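Side-chain contacts in epoxide hydrolase (Aspergillus niger, PDB 3G02), which probably hydrolyses epoxides to the corresponding diols, using an alpha/beta-hydrolase fold: residues 7-10 / 16-19; 82-87 / 131-136; 116-121 / 250-255; 169-174 / 200-205; 31-36 / 71-76. The protein carries 9 engineered substitutions. All coordinates share one frame; numbering follows the deposited sequence. Where two conformers were deposited one is given.

Interaction 1: 7-10 / 16-19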
# COMPACT_ATOMS: atom_id res chain seq x y z
N ALA A 7 -36.24 5.21 19.88
CA ALA A 7 -36.10 5.99 18.64
C ALA A 7 -36.63 7.42 18.75
O ALA A 7 -36.58 8.18 17.78
CB ALA A 7 -36.77 5.26 17.48
N LYS A 8 -37.14 7.78 19.92
CA LYS A 8 -37.67 9.13 20.14
C LYS A 8 -36.53 10.10 20.44
O LYS A 8 -35.78 9.92 21.40
CB LYS A 8 -38.69 9.12 21.29
CG LYS A 8 -39.32 10.48 21.58
CD LYS A 8 -40.22 10.41 22.81
CE LYS A 8 -40.43 11.79 23.41
NZ LYS A 8 -41.13 11.72 24.73
N PHE A 9 -36.39 11.13 19.60
CA PHE A 9 -35.40 12.18 19.81
C PHE A 9 -35.62 12.87 21.15
O PHE A 9 -36.77 12.99 21.60
CB PHE A 9 -35.47 13.21 18.69
CG PHE A 9 -34.63 12.87 17.47
CD1 PHE A 9 -34.30 11.55 17.16
CD2 PHE A 9 -34.21 13.88 16.62
CE1 PHE A 9 -33.54 11.25 16.03
CE2 PHE A 9 -33.46 13.60 15.49
CZ PHE A 9 -33.12 12.28 15.19
N PRO A 10 -34.53 13.33 21.80
CA PRO A 10 -34.66 14.11 23.04
C PRO A 10 -35.50 15.36 22.81
O PRO A 10 -35.54 15.89 21.70
CB PRO A 10 -33.21 14.50 23.36
CG PRO A 10 -32.39 13.45 22.69
CD PRO A 10 -33.11 13.13 21.43
N SER A 16 -35.10 17.39 13.01
CA SER A 16 -36.19 16.45 12.80
C SER A 16 -35.67 15.03 12.64
O SER A 16 -34.64 14.83 11.98
CB SER A 16 -36.97 16.85 11.54
OG SER A 16 -38.12 16.04 11.38
N PRO A 17 -36.36 14.04 13.24
CA PRO A 17 -35.96 12.65 13.01
C PRO A 17 -36.25 12.21 11.58
O PRO A 17 -37.40 12.29 11.12
CB PRO A 17 -36.81 11.86 14.01
CG PRO A 17 -38.01 12.73 14.26
CD PRO A 17 -37.51 14.14 14.16
N ASN A 18 -35.21 11.77 10.88
CA ASN A 18 -35.36 11.18 9.55
C ASN A 18 -34.90 9.72 9.62
O ASN A 18 -33.72 9.44 9.40
CB ASN A 18 -34.54 11.95 8.52
CG ASN A 18 -35.03 13.38 8.34
OD1 ASN A 18 -36.10 13.62 7.79
ND2 ASN A 18 -34.23 14.33 8.79
N PRO A 19 -35.84 8.80 9.92
CA PRO A 19 -35.49 7.39 10.08
C PRO A 19 -34.84 6.83 8.83
O PRO A 19 -35.30 7.09 7.72
CB PRO A 19 -36.85 6.71 10.32
CG PRO A 19 -37.74 7.80 10.78
CD PRO A 19 -37.28 9.03 10.09
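S16 meets the aromatic ring of F9 through its backbone: its carbonyl carbon C stands 3.9 Å from F9 CE2, in an oblique position relative to the ring, while its CB is directed away. P17 follows and carries most of the contact. Its CA comes to 3.6 Å from F9 CZ, and its CB sits over the middle of the phenyl ring, 3.8 Å from the centroid and 8° off the ring normal. These values define a CH-pi contact, with the proline lying on one face of the aromatic ring. At the other end of the pyrrolidine, P17 CD is 4.1 Å from F9 CD2. F9 takes up this position with CG beside its backbone N (chi1 -87°). Both segments belong to the irregular N-terminal loop ahead of helix 26-38, so the contact folds that loop back on itself across five intervening residues, at the surface of the alpha/beta-hydrolase domain. F88 of strand 87-92, an outermost strand of the central sheet, meets the F9 ring edge-to-face and also touches P17, and the pair is thereby laid against the sheet edge. N18 directs its CB away from 7-10, but its backbone is hydrogen-bonded to T89 of the same strand.

Interaction 2: 82-87 / 131-136; sequences LNSFPQ and LFREEY
S84 offers its backbone carbonyl to the guanidinium of R133. S84 O lies 2.6 Å from R133 NH1 in a nearly straight hydrogen bond (N-H...O 171°), and R133 NH2 adds a weak second bond to S84 O at 3.3 Å. The first bond keeps within the guanidinium plane, though the donor is tilted from the plane of the carbonyl. The serine hydroxyl takes no part in this grip; OG bonds to R81 O instead. S84 belongs to a type I beta turn running from L82 to F85, which sets its carbonyl and the next side chain on the same arginine. The F85 ring lies flat against the guanidinium, centres 3.7 Å apart and planes 6° apart, a stacked cation-pi pair. Within it, R133 NH2 comes to 3.4 Å from F85 CZ. R133 spans the gap with CG anti to its backbone N (chi1 -173°) and a single bend at chi3. With face and edge both engaged, the rotation of the planar group is largely fixed. The contact thus ties the loop between helix 75-82 and strand 87-92 to helix 126-135, where F85 also packs on L129 and Q130, while strand 95-102 supplies L102 to F85 and P86.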
# COMPACT_ATOMS: atom_id res chain seq x y z
N LEU A 82 -28.76 -4.78 10.83
CA LEU A 82 -28.51 -3.34 10.77
C LEU A 82 -29.77 -2.55 11.11
O LEU A 82 -29.74 -1.61 11.91
CB LEU A 82 -27.99 -2.93 9.38
CG LEU A 82 -26.63 -3.47 8.94
CD1 LEU A 82 -26.22 -2.86 7.61
CD2 LEU A 82 -25.58 -3.19 9.98
N ASN A 83 -30.89 -2.98 10.52
CA ASN A 83 -32.17 -2.30 10.67
C ASN A 83 -32.91 -2.61 11.98
O ASN A 83 -34.00 -2.10 12.21
CB ASN A 83 -33.05 -2.60 9.46
CG ASN A 83 -32.52 -1.96 8.19
OD1 ASN A 83 -31.90 -0.90 8.22
ND2 ASN A 83 -32.77 -2.60 7.05
N SER A 84 -32.29 -3.43 12.83
CA SER A 84 -32.87 -3.79 14.13
C SER A 84 -32.72 -2.70 15.19
O SER A 84 -33.36 -2.76 16.23
CB SER A 84 -32.30 -5.12 14.64
OG SER A 84 -30.93 -5.01 15.00
N PHE A 85 -31.86 -1.71 14.92
CA PHE A 85 -31.66 -0.58 15.82
C PHE A 85 -32.09 0.71 15.14
O PHE A 85 -32.08 0.79 13.91
CB PHE A 85 -30.19 -0.48 16.25
CG PHE A 85 -29.78 -1.53 17.24
CD1 PHE A 85 -29.88 -1.30 18.61
CD2 PHE A 85 -29.29 -2.76 16.80
CE1 PHE A 85 -29.50 -2.28 19.52
CE2 PHE A 85 -28.90 -3.74 17.71
CZ PHE A 85 -29.01 -3.50 19.07
N PRO A 86 -32.49 1.73 15.94
CA PRO A 86 -32.85 3.01 15.33
C PRO A 86 -31.67 3.61 14.56
O PRO A 86 -30.56 3.68 15.09
CB PRO A 86 -33.19 3.90 16.54
CG PRO A 86 -33.58 2.92 17.61
CD PRO A 86 -32.66 1.76 17.40
N GLN A 87 -31.92 3.99 13.31
CA GLN A 87 -30.96 4.72 12.49
C GLN A 87 -31.62 5.96 11.92
O GLN A 87 -32.82 5.95 11.63
CB GLN A 87 -30.45 3.88 11.32
CG GLN A 87 -29.76 2.58 11.67
CD GLN A 87 -29.44 1.79 10.43
OE1 GLN A 87 -28.39 1.99 9.82
NE2 GLN A 87 -30.35 0.92 10.02
N LEU A 131 -26.48 -5.00 24.28
CA LEU A 131 -26.38 -5.18 25.72
C LEU A 131 -27.21 -4.14 26.46
O LEU A 131 -27.95 -4.48 27.38
CB LEU A 131 -24.92 -5.13 26.17
CG LEU A 131 -24.00 -6.28 25.72
CD1 LEU A 131 -22.55 -5.92 26.00
CD2 LEU A 131 -24.37 -7.60 26.39
N PHE A 132 -27.11 -2.88 26.04
CA PHE A 132 -27.91 -1.82 26.65
C PHE A 132 -29.41 -2.04 26.50
O PHE A 132 -30.16 -1.88 27.47
CB PHE A 132 -27.51 -0.45 26.11
CG PHE A 132 -26.35 0.18 26.83
CD1 PHE A 132 -26.52 0.71 28.11
CD2 PHE A 132 -25.09 0.24 26.24
CE1 PHE A 132 -25.45 1.29 28.79
CE2 PHE A 132 -24.02 0.83 26.92
CZ PHE A 132 -24.20 1.35 28.19
N ARG A 133 -29.85 -2.41 25.30
CA ARG A 133 -31.27 -2.64 25.02
C ARG A 133 -31.82 -3.84 25.80
O ARG A 133 -33.00 -3.86 26.16
CB ARG A 133 -31.51 -2.82 23.52
CG ARG A 133 -32.98 -2.89 23.13
CD ARG A 133 -33.19 -2.59 21.66
NE ARG A 133 -32.65 -3.64 20.80
CZ ARG A 133 -32.70 -3.60 19.47
NH1 ARG A 133 -33.26 -2.57 18.85
NH2 ARG A 133 -32.20 -4.60 18.76
N GLU A 134 -30.97 -4.83 26.04
CA GLU A 134 -31.34 -6.01 26.82
C GLU A 134 -31.50 -5.70 28.30
O GLU A 134 -32.24 -6.39 29.01
CB GLU A 134 -30.30 -7.11 26.64
CG GLU A 134 -30.38 -7.83 25.31
CD GLU A 134 -29.20 -8.74 25.03
OE1 GLU A 134 -28.14 -8.59 25.68
OE2 GLU A 134 -29.33 -9.61 24.15
N GLU A 135 -30.81 -4.66 28.76
CA GLU A 135 -30.62 -4.39 30.19
C GLU A 135 -31.41 -3.19 30.70
O GLU A 135 -31.45 -2.94 31.90
CB GLU A 135 -29.14 -4.20 30.48
CG GLU A 135 -28.33 -5.48 30.34
CD GLU A 135 -26.84 -5.24 30.25
OE1 GLU A 135 -26.36 -4.20 30.75
OE2 GLU A 135 -26.14 -6.09 29.67
N TYR A 136 -32.04 -2.47 29.77
CA TYR A 136 -32.80 -1.26 30.09
C TYR A 136 -34.01 -1.14 29.18
O TYR A 136 -34.06 -1.74 28.11
CB TYR A 136 -31.92 -0.02 29.91
CG TYR A 136 -30.77 0.10 30.88
CD1 TYR A 136 -30.97 0.58 32.18
CD2 TYR A 136 -29.47 -0.25 30.51
CE1 TYR A 136 -29.92 0.70 33.07
CE2 TYR A 136 -28.41 -0.14 31.40
CZ TYR A 136 -28.65 0.34 32.68
OH TYR A 136 -27.61 0.45 33.57

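Interaction 3: 116-121 / 250-255. Engineered in segment 250-255: Y250 (natural residue Leu). With FMT (formic acid), chain C.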
# COMPACT_ATOMS: atom_id res chain seq x y z
N HIS A 116 -16.19 5.35 15.89
CA HIS A 116 -15.43 4.31 15.21
C HIS A 116 -14.20 4.88 14.49
O HIS A 116 -13.97 6.10 14.47
CB HIS A 116 -16.35 3.57 14.22
CG HIS A 116 -16.60 4.31 12.95
ND1 HIS A 116 -17.77 5.01 12.70
CD2 HIS A 116 -15.84 4.45 11.84
CE1 HIS A 116 -17.70 5.56 11.50
NE2 HIS A 116 -16.54 5.24 10.96
N GLY A 117 -13.41 3.99 13.89
CA GLY A 117 -12.30 4.38 13.03
C GLY A 117 -12.29 3.53 11.77
O GLY A 117 -13.35 3.09 11.29
N TRP A 118 -11.09 3.30 11.24
CA TRP A 118 -10.92 2.53 10.01
C TRP A 118 -10.23 1.21 10.37
O TRP A 118 -9.27 1.23 11.13
CB TRP A 118 -10.05 3.32 9.02
CG TRP A 118 -9.94 2.64 7.68
CD1 TRP A 118 -10.66 2.94 6.55
CD2 TRP A 118 -9.08 1.55 7.32
NE1 TRP A 118 -10.31 2.09 5.52
CE2 TRP A 118 -9.33 1.23 5.97
CE3 TRP A 118 -8.11 0.81 8.02
CZ2 TRP A 118 -8.67 0.20 5.31
CZ3 TRP A 118 -7.44 -0.21 7.36
CH2 TRP A 118 -7.72 -0.51 6.01
N PRO A 119 -10.67 0.08 9.78
CA PRO A 119 -11.71 -0.13 8.78
C PRO A 119 -13.05 -0.47 9.41
O PRO A 119 -13.78 -1.34 8.91
CB PRO A 119 -11.18 -1.33 8.00
CG PRO A 119 -10.52 -2.17 9.06
CD PRO A 119 -9.99 -1.20 10.11
N GLY A 120 -13.38 0.21 10.50
CA GLY A 120 -14.63 -0.01 11.19
C GLY A 120 -15.79 0.85 10.71
O GLY A 120 -15.75 1.43 9.62
N SER A 121 -16.82 0.91 11.54
CA SER A 121 -18.04 1.63 11.21
C SER A 121 -18.96 1.63 12.43
O SER A 121 -18.64 1.03 13.46
CB SER A 121 -18.77 0.97 10.04
OG SER A 121 -19.32 -0.27 10.45
N TYR A 250 2.68 -0.90 9.29
CA TYR A 250 2.14 0.44 9.06
C TYR A 250 2.11 0.87 7.59
O TYR A 250 1.67 1.98 7.28
CB TYR A 250 2.96 1.46 9.87
CG TYR A 250 2.21 2.69 10.30
CD1 TYR A 250 1.07 2.61 11.09
CD2 TYR A 250 2.67 3.96 9.93
CE1 TYR A 250 0.39 3.75 11.50
CE2 TYR A 250 2.00 5.10 10.33
CZ TYR A 250 0.86 4.99 11.11
OH TYR A 250 0.21 6.14 11.51
N ALA A 251 2.56 0.00 6.69
CA ALA A 251 2.64 0.38 5.28
C ALA A 251 1.28 0.79 4.72
O ALA A 251 1.21 1.74 3.95
CB ALA A 251 3.24 -0.73 4.46
N TYR A 252 0.22 0.08 5.11
CA TYR A 252 -1.13 0.40 4.61
C TYR A 252 -1.47 1.86 4.92
O TYR A 252 -2.02 2.57 4.07
CB TYR A 252 -2.18 -0.55 5.23
CG TYR A 252 -2.50 -0.17 6.64
CD1 TYR A 252 -1.60 -0.44 7.67
CD2 TYR A 252 -3.67 0.52 6.95
CE1 TYR A 252 -1.85 -0.03 8.97
CE2 TYR A 252 -3.94 0.92 8.23
CZ TYR A 252 -3.02 0.64 9.24
OH TYR A 252 -3.27 1.05 10.53
N ALA A 253 -1.12 2.31 6.13
CA ALA A 253 -1.45 3.64 6.61
C ALA A 253 -0.65 4.68 5.84
O ALA A 253 -1.16 5.75 5.49
CB ALA A 253 -1.15 3.75 8.11
N MET A 254 0.62 4.36 5.57
CA MET A 254 1.46 5.25 4.77
C MET A 254 0.92 5.42 3.35
O MET A 254 1.00 6.51 2.78
CB MET A 254 2.89 4.73 4.74
CG MET A 254 3.55 4.78 6.11
SD MET A 254 3.69 6.40 6.87
CE MET A 254 4.46 7.38 5.59
N GLU A 255 0.36 4.35 2.79
CA GLU A 255 -0.26 4.43 1.47
C GLU A 255 -1.55 5.26 1.52
O GLU A 255 -1.76 6.11 0.66
CB GLU A 255 -0.51 3.02 0.91
CG GLU A 255 -1.13 3.00 -0.49
CD GLU A 255 -0.21 3.49 -1.61
OE1 GLU A 255 1.00 3.70 -1.38
OE2 GLU A 255 -0.72 3.67 -2.74
C FMT C . -6.26 2.53 11.56
O1 FMT C . -5.95 2.02 12.62
O2 FMT C . -5.53 2.49 10.57
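W118 and Y252 touch at the rims of their rings: W118 CZ3 is 3.8 Å from Y252 CE2, and this is where the two segments pack tightly. The rings are nearly parallel, at 20°, but are slid apart so far that their centroids are 5.8 Å from each other and there is hardly any overlap. Y252 gets there with CG placed between its backbone N and carbonyl carbon (chi1 77°). H256 meets both rings edge-to-face. W118 belongs to the sequence HGWP, the HGXP motif of alpha/beta-hydrolase-fold epoxide hydrolases, with a cis peptide bond before P119; in relatives this loop helps form the oxyanion hole. W118 N is hydrogen-bonded to OD2 of D193, the predicted nucleophile. The looser side lies toward the tyrosine hydroxyl, where the protein segments diverge and a formic acid molecule, probably from the crystallisation liquor, fits between them. Y252 OH donates to its O2 at 2.7 Å, with O2 near the plane of the tyrosine ring, and the formic acid carbon is 3.3 Å from W118 O. Y315, a predicted proton donor, also hydrogen-bonds the formic acid through OH, consistent with the paired tyrosines that hold the epoxide oxygen in related enzymes.

Interaction 4: 169-174 / 200-205; sequences DNARVV and RLLGVG. With FMT (formic acid), chain D.
A171 and L202 form the centre of an apolar helix-helix contact, their CA atoms 6.0 Å apart. L202 CD2 packs 4.0 Å from A171 CB and comes to 3.3 Å from A171 O, a close approach of a methyl group to a backbone carbonyl. The other methyl, L202 CD1, meets V174 CG1 at 3.9 Å, with the two side chains crossing at about a right angle. With CG beside its backbone N (chi1 -69°), L202 sets one methyl on A171 and the other on V174, a turn further along. On the neighbouring flank L201 CB touches A171 CB at 4.1 Å. The segment axes approach to 9.4 Å and cross at -73°, with A171 facing the other helix.

Polar groups work away from this interface. R172 grips D169 end-on, NH1 and NH2 both donating to OD1, with NH1 at 2.9 Å in a salt bridge; R172 NE has a second acidic partner in E93. R200 NE donates a hydrogen bond to O2 of a formic acid, probably from the crystallisation liquor, at 2.7 Å.

The contact joins helix 167-180 to helix 194-205, which follows the predicted nucleophile D193. L202 continues onto Y187 and I189 of strand 187-191, which brings its helix against the central sheet.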
# COMPACT_ATOMS: atom_id res chain seq x y z
N ASP A 169 -12.29 18.97 11.13
CA ASP A 169 -13.56 19.00 10.42
C ASP A 169 -14.48 17.87 10.88
O ASP A 169 -15.68 18.07 11.06
CB ASP A 169 -13.33 18.91 8.91
CG ASP A 169 -12.62 20.12 8.35
OD1 ASP A 169 -13.05 21.26 8.61
OD2 ASP A 169 -11.61 19.92 7.63
N ASN A 170 -13.91 16.68 11.06
CA ASN A 170 -14.64 15.55 11.60
C ASN A 170 -15.18 15.84 13.00
O ASN A 170 -16.35 15.55 13.29
CB ASN A 170 -13.76 14.30 11.63
CG ASN A 170 -13.79 13.53 10.32
OD1 ASN A 170 -14.51 12.54 10.19
ND2 ASN A 170 -13.01 13.98 9.34
N ALA A 171 -14.33 16.42 13.84
CA ALA A 171 -14.71 16.80 15.20
C ALA A 171 -15.86 17.81 15.19
O ALA A 171 -16.84 17.66 15.93
CB ALA A 171 -13.51 17.36 15.96
N ARG A 172 -15.75 18.82 14.34
CA ARG A 172 -16.79 19.84 14.23
C ARG A 172 -18.15 19.23 13.82
O ARG A 172 -19.19 19.62 14.34
CB ARG A 172 -16.37 20.94 13.25
CG ARG A 172 -17.29 22.16 13.23
CD ARG A 172 -16.84 23.20 12.21
NE ARG A 172 -16.84 22.65 10.86
CZ ARG A 172 -15.74 22.32 10.18
NH1 ARG A 172 -14.54 22.50 10.72
NH2 ARG A 172 -15.85 21.82 8.96
N VAL A 173 -18.11 18.25 12.92
CA VAL A 173 -19.32 17.53 12.50
C VAL A 173 -19.95 16.74 13.66
O VAL A 173 -21.17 16.78 13.86
CB VAL A 173 -19.06 16.60 11.29
CG1 VAL A 173 -20.24 15.67 11.03
CG2 VAL A 173 -18.75 17.44 10.04
N VAL A 174 -19.13 16.03 14.43
CA VAL A 174 -19.62 15.25 15.57
C VAL A 174 -20.23 16.18 16.63
O VAL A 174 -21.33 15.91 17.12
CB VAL A 174 -18.51 14.36 16.18
CG1 VAL A 174 -19.00 13.68 17.46
CG2 VAL A 174 -18.07 13.30 15.17
N ARG A 200 -10.16 13.27 21.11
CA ARG A 200 -9.16 14.14 21.73
C ARG A 200 -9.42 15.60 21.36
O ARG A 200 -9.42 16.47 22.24
CB ARG A 200 -7.74 13.73 21.32
CG ARG A 200 -6.64 14.60 21.93
CD ARG A 200 -5.25 14.01 21.74
NE ARG A 200 -5.06 12.79 22.51
CZ ARG A 200 -4.65 12.75 23.78
NH1 ARG A 200 -4.37 13.87 24.44
NH2 ARG A 200 -4.51 11.58 24.39
N LEU A 201 -9.64 15.86 20.08
CA LEU A 201 -9.91 17.23 19.61
C LEU A 201 -11.18 17.81 20.22
O LEU A 201 -11.23 18.99 20.57
CB LEU A 201 -9.97 17.28 18.08
CG LEU A 201 -8.69 16.96 17.31
CD1 LEU A 201 -8.97 16.95 15.82
CD2 LEU A 201 -7.57 17.96 17.63
N LEU A 202 -12.21 16.97 20.35
CA LEU A 202 -13.44 17.37 21.04
C LEU A 202 -13.18 17.73 22.50
O LEU A 202 -13.66 18.76 22.99
CB LEU A 202 -14.50 16.28 20.92
CG LEU A 202 -15.05 16.08 19.50
CD1 LEU A 202 -15.80 14.76 19.37
CD2 LEU A 202 -15.94 17.24 19.08
N GLY A 203 -12.40 16.90 23.19
CA GLY A 203 -12.02 17.18 24.57
C GLY A 203 -11.23 18.47 24.71
O GLY A 203 -11.44 19.24 25.65
N VAL A 204 -10.33 18.70 23.77
CA VAL A 204 -9.42 19.85 23.80
C VAL A 204 -10.11 21.19 23.50
O VAL A 204 -9.87 22.18 24.19
CB VAL A 204 -8.21 19.62 22.84
CG1 VAL A 204 -7.40 20.90 22.64
CG2 VAL A 204 -7.32 18.51 23.37
N GLY A 205 -10.97 21.20 22.48
CA GLY A 205 -11.43 22.47 21.91
C GLY A 205 -12.92 22.74 21.84
O GLY A 205 -13.32 23.82 21.41
C FMT D . -5.53 9.80 20.48
O1 FMT D . -5.08 8.88 19.79
O2 FMT D . -4.95 10.25 21.47

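Interaction 5: 31-36 / 71-76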
# COMPACT_ATOMS: atom_id res chain seq x y z
N ASP A 31 -24.46 -7.42 -8.66
CA ASP A 31 -23.23 -6.84 -9.19
C ASP A 31 -22.04 -7.26 -8.35
O ASP A 31 -21.00 -7.65 -8.89
CB ASP A 31 -23.33 -5.31 -9.24
CG ASP A 31 -22.36 -4.69 -10.24
OD1 ASP A 31 -22.23 -5.24 -11.36
OD2 ASP A 31 -21.75 -3.65 -9.93
N LEU A 32 -22.20 -7.21 -7.03
CA LEU A 32 -21.15 -7.66 -6.11
C LEU A 32 -20.76 -9.13 -6.36
O LEU A 32 -19.58 -9.44 -6.48
CB LEU A 32 -21.55 -7.43 -4.65
CG LEU A 32 -20.67 -8.03 -3.54
CD1 LEU A 32 -19.21 -7.58 -3.66
CD2 LEU A 32 -21.22 -7.68 -2.16
N LYS A 33 -21.75 -10.02 -6.46
CA LYS A 33 -21.45 -11.43 -6.67
C LYS A 33 -20.80 -11.70 -8.03
O LYS A 33 -19.91 -12.55 -8.14
CB LYS A 33 -22.68 -12.31 -6.43
CG LYS A 33 -23.23 -12.24 -5.00
CD LYS A 33 -22.22 -12.71 -3.95
CE LYS A 33 -22.53 -12.14 -2.56
NZ LYS A 33 -23.79 -12.68 -1.98
N THR A 34 -21.24 -10.97 -9.06
CA THR A 34 -20.60 -11.04 -10.38
C THR A 34 -19.12 -10.64 -10.30
O THR A 34 -18.26 -11.34 -10.85
CB THR A 34 -21.34 -10.16 -11.41
OG1 THR A 34 -22.64 -10.73 -11.66
CG2 THR A 34 -20.58 -10.08 -12.73
N LEU A 35 -18.84 -9.55 -9.60
CA LEU A 35 -17.46 -9.07 -9.50
C LEU A 35 -16.60 -9.95 -8.59
O LEU A 35 -15.40 -10.09 -8.83
CB LEU A 35 -17.41 -7.60 -9.11
CG LEU A 35 -18.13 -6.61 -10.04
CD1 LEU A 35 -17.91 -5.18 -9.58
CD2 LEU A 35 -17.72 -6.77 -11.50
N VAL A 36 -17.20 -10.55 -7.57
CA VAL A 36 -16.49 -11.55 -6.76
C VAL A 36 -16.09 -12.74 -7.64
O VAL A 36 -14.95 -13.19 -7.61
CB VAL A 36 -17.31 -12.03 -5.54
CG1 VAL A 36 -16.62 -13.21 -4.85
CG2 VAL A 36 -17.50 -10.88 -4.54
N SER A 71 -20.88 -18.58 -2.40
CA SER A 71 -21.77 -19.73 -2.20
C SER A 71 -22.49 -19.79 -0.84
O SER A 71 -23.47 -20.53 -0.69
CB SER A 71 -21.00 -21.03 -2.43
OG SER A 71 -20.44 -21.07 -3.73
N GLU A 72 -22.01 -19.03 0.13
CA GLU A 72 -22.59 -19.03 1.48
C GLU A 72 -23.16 -17.69 1.94
O GLU A 72 -24.20 -17.65 2.61
CB GLU A 72 -21.58 -19.56 2.50
CG GLU A 72 -21.21 -21.04 2.31
CD GLU A 72 -20.07 -21.51 3.21
OE1 GLU A 72 -19.48 -22.57 2.90
OE2 GLU A 72 -19.76 -20.84 4.23
N PHE A 73 -22.50 -16.60 1.57
CA PHE A 73 -22.85 -15.28 2.09
C PHE A 73 -24.20 -14.74 1.62
O PHE A 73 -24.50 -14.76 0.42
CB PHE A 73 -21.74 -14.26 1.79
CG PHE A 73 -21.99 -12.90 2.38
CD1 PHE A 73 -21.79 -12.67 3.74
CD2 PHE A 73 -22.42 -11.85 1.58
CE1 PHE A 73 -22.02 -11.41 4.30
CE2 PHE A 73 -22.66 -10.59 2.13
CZ PHE A 73 -22.46 -10.37 3.49
N ASP A 74 -24.99 -14.24 2.56
CA ASP A 74 -26.25 -13.58 2.26
C ASP A 74 -26.30 -12.23 2.98
O ASP A 74 -26.25 -12.17 4.21
CB ASP A 74 -27.44 -14.47 2.65
CG ASP A 74 -28.80 -13.89 2.22
OD1 ASP A 74 -28.86 -12.83 1.55
OD2 ASP A 74 -29.82 -14.52 2.58
N TRP A 75 -26.39 -11.16 2.21
CA TRP A 75 -26.45 -9.81 2.74
C TRP A 75 -27.71 -9.55 3.58
O TRP A 75 -27.65 -8.81 4.57
CB TRP A 75 -26.37 -8.79 1.59
CG TRP A 75 -26.57 -7.38 2.02
CD1 TRP A 75 -27.70 -6.63 1.88
CD2 TRP A 75 -25.61 -6.53 2.68
NE1 TRP A 75 -27.51 -5.37 2.40
CE2 TRP A 75 -26.24 -5.28 2.89
CE3 TRP A 75 -24.29 -6.71 3.10
CZ2 TRP A 75 -25.58 -4.22 3.52
CZ3 TRP A 75 -23.64 -5.65 3.72
CH2 TRP A 75 -24.29 -4.42 3.92
N ARG A 76 -28.83 -10.14 3.19
CA ARG A 76 -30.13 -9.78 3.78
C ARG A 76 -30.27 -9.96 5.30
O ARG A 76 -30.77 -9.06 5.97
CB ARG A 76 -31.30 -10.45 3.02
CG ARG A 76 -31.45 -10.01 1.57
CD ARG A 76 -31.77 -8.52 1.44
NE ARG A 76 -31.90 -8.14 0.04
CZ ARG A 76 -31.64 -6.92 -0.45
NH1 ARG A 76 -31.21 -5.95 0.35
NH2 ARG A 76 -31.79 -6.69 -1.74
O HOH W 1 -26.53 -11.50 -0.75
O HOH W 2 -23.38 -15.40 -1.97
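K33 reaches across to F73, in the loop just ahead of D74, the N-cap of helix 75-82, so the contact joins helix 26-38 to the approach to a capped helix. The direct link is slight: K33 NZ donates a weak hydrogen bond to F73 O, 3.3 Å away. The same ammonium group stands at the edge of the F73 ring, near its plane, with NZ 3.9 Å from CD2, and the two side chains cross at about a right angle. K33 was modelled in two conformations, so these details hold for the one described, in which bends at chi2 (-61°) and chi4 (68°) bring NZ round to the carbonyl.

Two waters lie beside the link. One accepts from K33 NZ at 2.8 Å and lies 2.7 Å from F73 O, within hydrogen-bonding distance. A second takes a weak bond from K33 NZ and accepts from W75 N at 3.0 Å, joining the lysine to the backbone just after the N-cap.

Further out, W69 of helix 59-71 touches K33 and meets the F73 ring edge-to-face, while E293 and S300 of helix 292-304 pack against F73. D74 directs its CB away from segment 31-36; K33 NZ and D74 OD1 are 6.2 Å apart, so any attraction between the charges is probably weak. The aspartate serves the helix instead: its OD1 accepts from R76 N at 3.2 Å, with the donor well above the carboxylate plane.

In the fold
In sequence, interactions 1, 5 and 2 open in that order. Interaction 3 opens before interaction 2 closes, and both segments of interaction 4 lie between those of interaction 3. Interactions 1 and 2 meet, A7 CB 3.9 Å from P86 CB, at outermost strand 87-92 of the sheet, interaction 1 packing on it and interaction 2 leading into it. Interaction 5 lies 27 Å from interaction 2 between centres, yet side-chain atoms of W75 and L82, on helix 75-82, approach to about 4 Å. Interactions 4 and 5, centres 37 Å apart, occupy opposite sides of the chain's centre. Interaction 3, nearest that centre at about 10 Å, lies beside the predicted active-site residues; the second subunit packs on its helix.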